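Local coordinates for possible glutathione S-transferase (Rhodopseudomonas palustris, PDB 3M8N) that probably conjugates glutathione to electrophilic substrates, the activity of a glutathione transferase, at the interface of chains A and B. Sequence-based numbering; all coordinates share one arbitrary frame. Chains: chain A/B, Possible glutathione S-transferase.

The interface of chains A and B. Residues chain A 64-67, 74-75; chain B 87, 91-92, 95.
Helix 87-103 of chain B lies against strand 65-67 and helix 69-77 of chain A. At its first turn B:Arg87 leaves with CG anti to the backbone N (chi1 -174°) and runs extended to NE, lying nearly perpendicular to the A:Tyr75 side chain. Its guanidinium grips one atom side-on, the backbone carbonyl O of A:Tyr75, with NH2 at 2.9 Å, nearly along the C=O axis. NE donates to the same A:Tyr75 O at 3.1 Å. This NE also lies over one face of the A:Tyr75 ring, toward the rim and 4.1 Å from the centroid, a cation-pi contact. The guanidinium plane is turned 68° from that of the ring. B:Arg87 CG packs 3.7 Å from A:Tyr75 CE1. An alanine in place of B:Arg87 has neither donor nor the CG that packs on the ring, and would probably leave the A:Tyr75 carbonyl without these partners and its ring less firmly held. One turn on, the methyl of B:Ala91 nestles among A:Tyr75, A:Leu66 and A:Trp74, whose indole edge carries CZ3 to 3.6 Å from the B:Arg87 carbonyl O, in the ring plane. B:Gln95 likewise sets CG anti to its backbone N, runs antiparallel alongside A:Leu66 and presents its amide OE1 to the strand: the backbone N of A:Ala67 donates to it at 2.9 Å, almost straight (169° at H) but from above the plane of the B:Gln95 side-chain carbonyl, not along a lone pair. Water 1 links that OE1 to the A:Tyr65 carbonyl O, at 2.6 Å from the latter. At the margin, poorly ordered A:Arg64 makes a loose salt bridge to B:Glu92. With its symmetric twin, the patch ties the N-terminal domain of each subunit to the C-terminal domain of the other, consistent with the dimer usual for glutathione S-transferases.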
ATOM      1  N   ARG A  64       6.787 -19.294  -8.657  1.00 36.56           N
ATOM      2  CA  ARG A  64       5.994 -18.551  -7.728  1.00 35.06           C
ATOM      3  C   ARG A  64       6.535 -17.123  -7.571  1.00 32.62           C
ATOM      4  O   ARG A  64       7.642 -16.912  -7.146  1.00 32.11           O
ATOM      5  CB  ARG A  64       5.913 -19.265  -6.392  1.00 35.67           C
ATOM      6  CG  ARG A  64       4.734 -18.731  -5.568  1.00 41.65           C
ATOM      7  CD  ARG A  64       4.563 -19.375  -4.210  1.00 45.49           C
ATOM      8  NE  ARG A  64       3.505 -18.688  -3.481  1.00 49.35           N
ATOM      9  CZ  ARG A  64       3.193 -18.922  -2.202  1.00 52.82           C
ATOM     10  NH1 ARG A  64       3.859 -19.858  -1.516  1.00 53.04           N
ATOM     11  NH2 ARG A  64       2.194 -18.244  -1.608  1.00 51.14           N
ATOM     12  N   TYR A  65       5.715 -16.154  -7.930  1.00 30.73           N
ATOM     13  CA  TYR A  65       6.092 -14.740  -8.018  1.00 29.19           C
ATOM     14  C   TYR A  65       5.361 -13.809  -7.062  1.00 27.64           C
ATOM     15  O   TYR A  65       4.156 -13.822  -6.960  1.00 30.44           O
ATOM     16  CB  TYR A  65       5.843 -14.292  -9.427  1.00 28.02           C
ATOM     17  CG  TYR A  65       6.532 -15.180 -10.399  1.00 29.98           C
ATOM     18  CD1 TYR A  65       7.869 -14.952 -10.753  1.00 30.50           C
ATOM     19  CD2 TYR A  65       5.891 -16.269 -10.938  1.00 31.18           C
ATOM     20  CE1 TYR A  65       8.515 -15.777 -11.631  1.00 33.09           C
ATOM     21  CE2 TYR A  65       6.539 -17.110 -11.841  1.00 35.04           C
ATOM     22  CZ  TYR A  65       7.848 -16.861 -12.166  1.00 36.61           C
ATOM     23  OH  TYR A  65       8.493 -17.692 -13.035  1.00 41.95           O
ATOM     24  N   LEU A  66       6.083 -12.994  -6.349  1.00 25.15           N
ATOM     25  CA  LEU A  66       5.450 -12.024  -5.546  1.00 23.12           C
ATOM     26  C   LEU A  66       5.569 -10.674  -6.226  1.00 22.54           C
ATOM     27  O   LEU A  66       6.598 -10.321  -6.735  1.00 22.35           O
ATOM     28  CB  LEU A  66       6.067 -12.061  -4.149  1.00 22.57           C
ATOM     29  CG  LEU A  66       5.685 -11.017  -3.139  1.00 20.27           C
ATOM     30  CD1 LEU A  66       4.314 -11.295  -2.625  1.00 17.30           C
ATOM     31  CD2 LEU A  66       6.687 -11.090  -2.102  1.00 19.57           C
ATOM     32  N   ALA A  67       4.451  -9.965  -6.323  1.00 22.33           N
ATOM     33  CA  ALA A  67       4.393  -8.681  -6.960  1.00 21.29           C
ATOM     34  C   ALA A  67       4.181  -7.626  -5.931  1.00 20.36           C
ATOM     35  O   ALA A  67       3.941  -7.920  -4.782  1.00 20.99           O
ATOM     36  CB  ALA A  67       3.287  -8.643  -7.931  1.00 21.24           C
ATOM     37  N   TRP A  74       8.348  -6.149   2.474  1.00 19.47           N
ATOM     38  CA  TRP A  74       7.964  -6.829   3.688  1.00 19.43           C
ATOM     39  C   TRP A  74       8.493  -8.277   3.759  1.00 19.47           C
ATOM     40  O   TRP A  74       9.009  -8.693   4.792  1.00 20.27           O
ATOM     41  CB  TRP A  74       6.450  -6.793   3.855  1.00 18.05           C
ATOM     42  CG  TRP A  74       6.019  -7.442   5.132  1.00 19.41           C
ATOM     43  CD1 TRP A  74       5.796  -6.826   6.334  1.00 19.98           C
ATOM     44  CD2 TRP A  74       5.767  -8.837   5.349  1.00 20.22           C
ATOM     45  NE1 TRP A  74       5.419  -7.729   7.265  1.00 18.11           N
ATOM     46  CE2 TRP A  74       5.382  -8.979   6.699  1.00 20.79           C
ATOM     47  CE3 TRP A  74       5.774  -9.986   4.511  1.00 20.63           C
ATOM     48  CZ2 TRP A  74       5.045 -10.279   7.278  1.00 21.60           C
ATOM     49  CZ3 TRP A  74       5.445 -11.268   5.067  1.00 20.40           C
ATOM     50  CH2 TRP A  74       5.097 -11.393   6.455  1.00 19.33           C
ATOM     51  N   TYR A  75       8.336  -9.000   2.663  1.00 19.24           N
ATOM     52  CA  TYR A  75       8.754 -10.339   2.552  1.00 20.33           C
ATOM     53  C   TYR A  75      10.254 -10.488   2.822  1.00 21.08           C
ATOM     54  O   TYR A  75      10.698 -11.403   3.472  1.00 20.94           O
ATOM     55  CB  TYR A  75       8.410 -10.897   1.174  1.00 19.19           C
ATOM     56  CG  TYR A  75       8.836 -12.362   1.031  1.00 22.37           C
ATOM     57  CD1 TYR A  75       8.173 -13.397   1.721  1.00 22.74           C
ATOM     58  CD2 TYR A  75       9.932 -12.715   0.284  1.00 22.48           C
ATOM     59  CE1 TYR A  75       8.561 -14.733   1.607  1.00 22.49           C
ATOM     60  CE2 TYR A  75      10.337 -14.055   0.213  1.00 24.35           C
ATOM     61  CZ  TYR A  75       9.622 -15.041   0.852  1.00 21.28           C
ATOM     62  OH  TYR A  75      10.001 -16.331   0.782  1.00 24.38           O
TER
ATOM     63  N   ARG B  87       5.214 -17.175   5.850  1.00 21.90           N
ATOM     64  CA  ARG B  87       5.753 -15.924   5.399  1.00 21.78           C
ATOM     65  C   ARG B  87       5.318 -15.621   3.940  1.00 22.01           C
ATOM     66  O   ARG B  87       4.928 -14.501   3.634  1.00 20.39           O
ATOM     67  CB  ARG B  87       7.283 -15.973   5.572  1.00 21.35           C
ATOM     68  CG  ARG B  87       8.044 -14.745   5.298  1.00 18.26           C
ATOM     69  CD  ARG B  87       9.487 -15.160   5.309  1.00 23.37           C
ATOM     70  NE  ARG B  87      10.458 -14.185   4.868  1.00 18.47           N
ATOM     71  CZ  ARG B  87      11.651 -14.065   5.393  1.00 18.83           C
ATOM     72  NH1 ARG B  87      11.978 -14.846   6.410  1.00 17.09           N
ATOM     73  NH2 ARG B  87      12.478 -13.109   4.946  1.00 17.57           N
ATOM     74  N   ALA B  91       2.884 -12.451   2.797  1.00 20.20           N
ATOM     75  CA  ALA B  91       3.284 -11.543   1.766  1.00 20.89           C
ATOM     76  C   ALA B  91       2.270 -11.463   0.623  1.00 21.13           C
ATOM     77  O   ALA B  91       2.067 -10.429   0.054  1.00 21.03           O
ATOM     78  CB  ALA B  91       4.656 -11.905   1.236  1.00 18.77           C
ATOM     79  N   GLU B  92       1.666 -12.595   0.281  1.00 22.71           N
ATOM     80  CA  GLU B  92       0.686 -12.708  -0.792  1.00 22.76           C
ATOM     81  C   GLU B  92      -0.554 -11.913  -0.413  1.00 21.05           C
ATOM     82  O   GLU B  92      -1.092 -11.254  -1.223  1.00 22.03           O
ATOM     83  CB  GLU B  92       0.376 -14.191  -1.110  1.00 22.87           C
ATOM     84  CG  GLU B  92      -0.293 -14.319  -2.370  1.00 29.07           C
ATOM     85  CD  GLU B  92      -0.956 -15.684  -2.699  1.00 37.30           C
ATOM     86  OE1 GLU B  92      -1.010 -16.651  -1.896  1.00 36.46           O
ATOM     87  OE2 GLU B  92      -1.483 -15.734  -3.843  1.00 43.99           O
ATOM     88  N   GLN B  95       0.459  -8.331  -0.791  1.00 18.63           N
ATOM     89  CA  GLN B  95       0.432  -8.015  -2.203  1.00 18.66           C
ATOM     90  C   GLN B  95      -0.954  -7.519  -2.671  1.00 19.65           C
ATOM     91  O   GLN B  95      -1.044  -6.525  -3.356  1.00 20.05           O
ATOM     92  CB  GLN B  95       0.880  -9.199  -3.048  1.00 18.84           C
ATOM     93  CG  GLN B  95       0.683  -9.005  -4.549  1.00 19.11           C
ATOM     94  CD  GLN B  95       0.805 -10.222  -5.377  1.00 22.09           C
ATOM     95  OE1 GLN B  95       1.818 -10.873  -5.444  1.00 24.99           O
ATOM     96  NE2 GLN B  95      -0.221 -10.504  -6.078  1.00 30.02           N
TER
HETATM   97  O   HOH W   1       1.994 -13.944  -5.518  1.00 36.93           O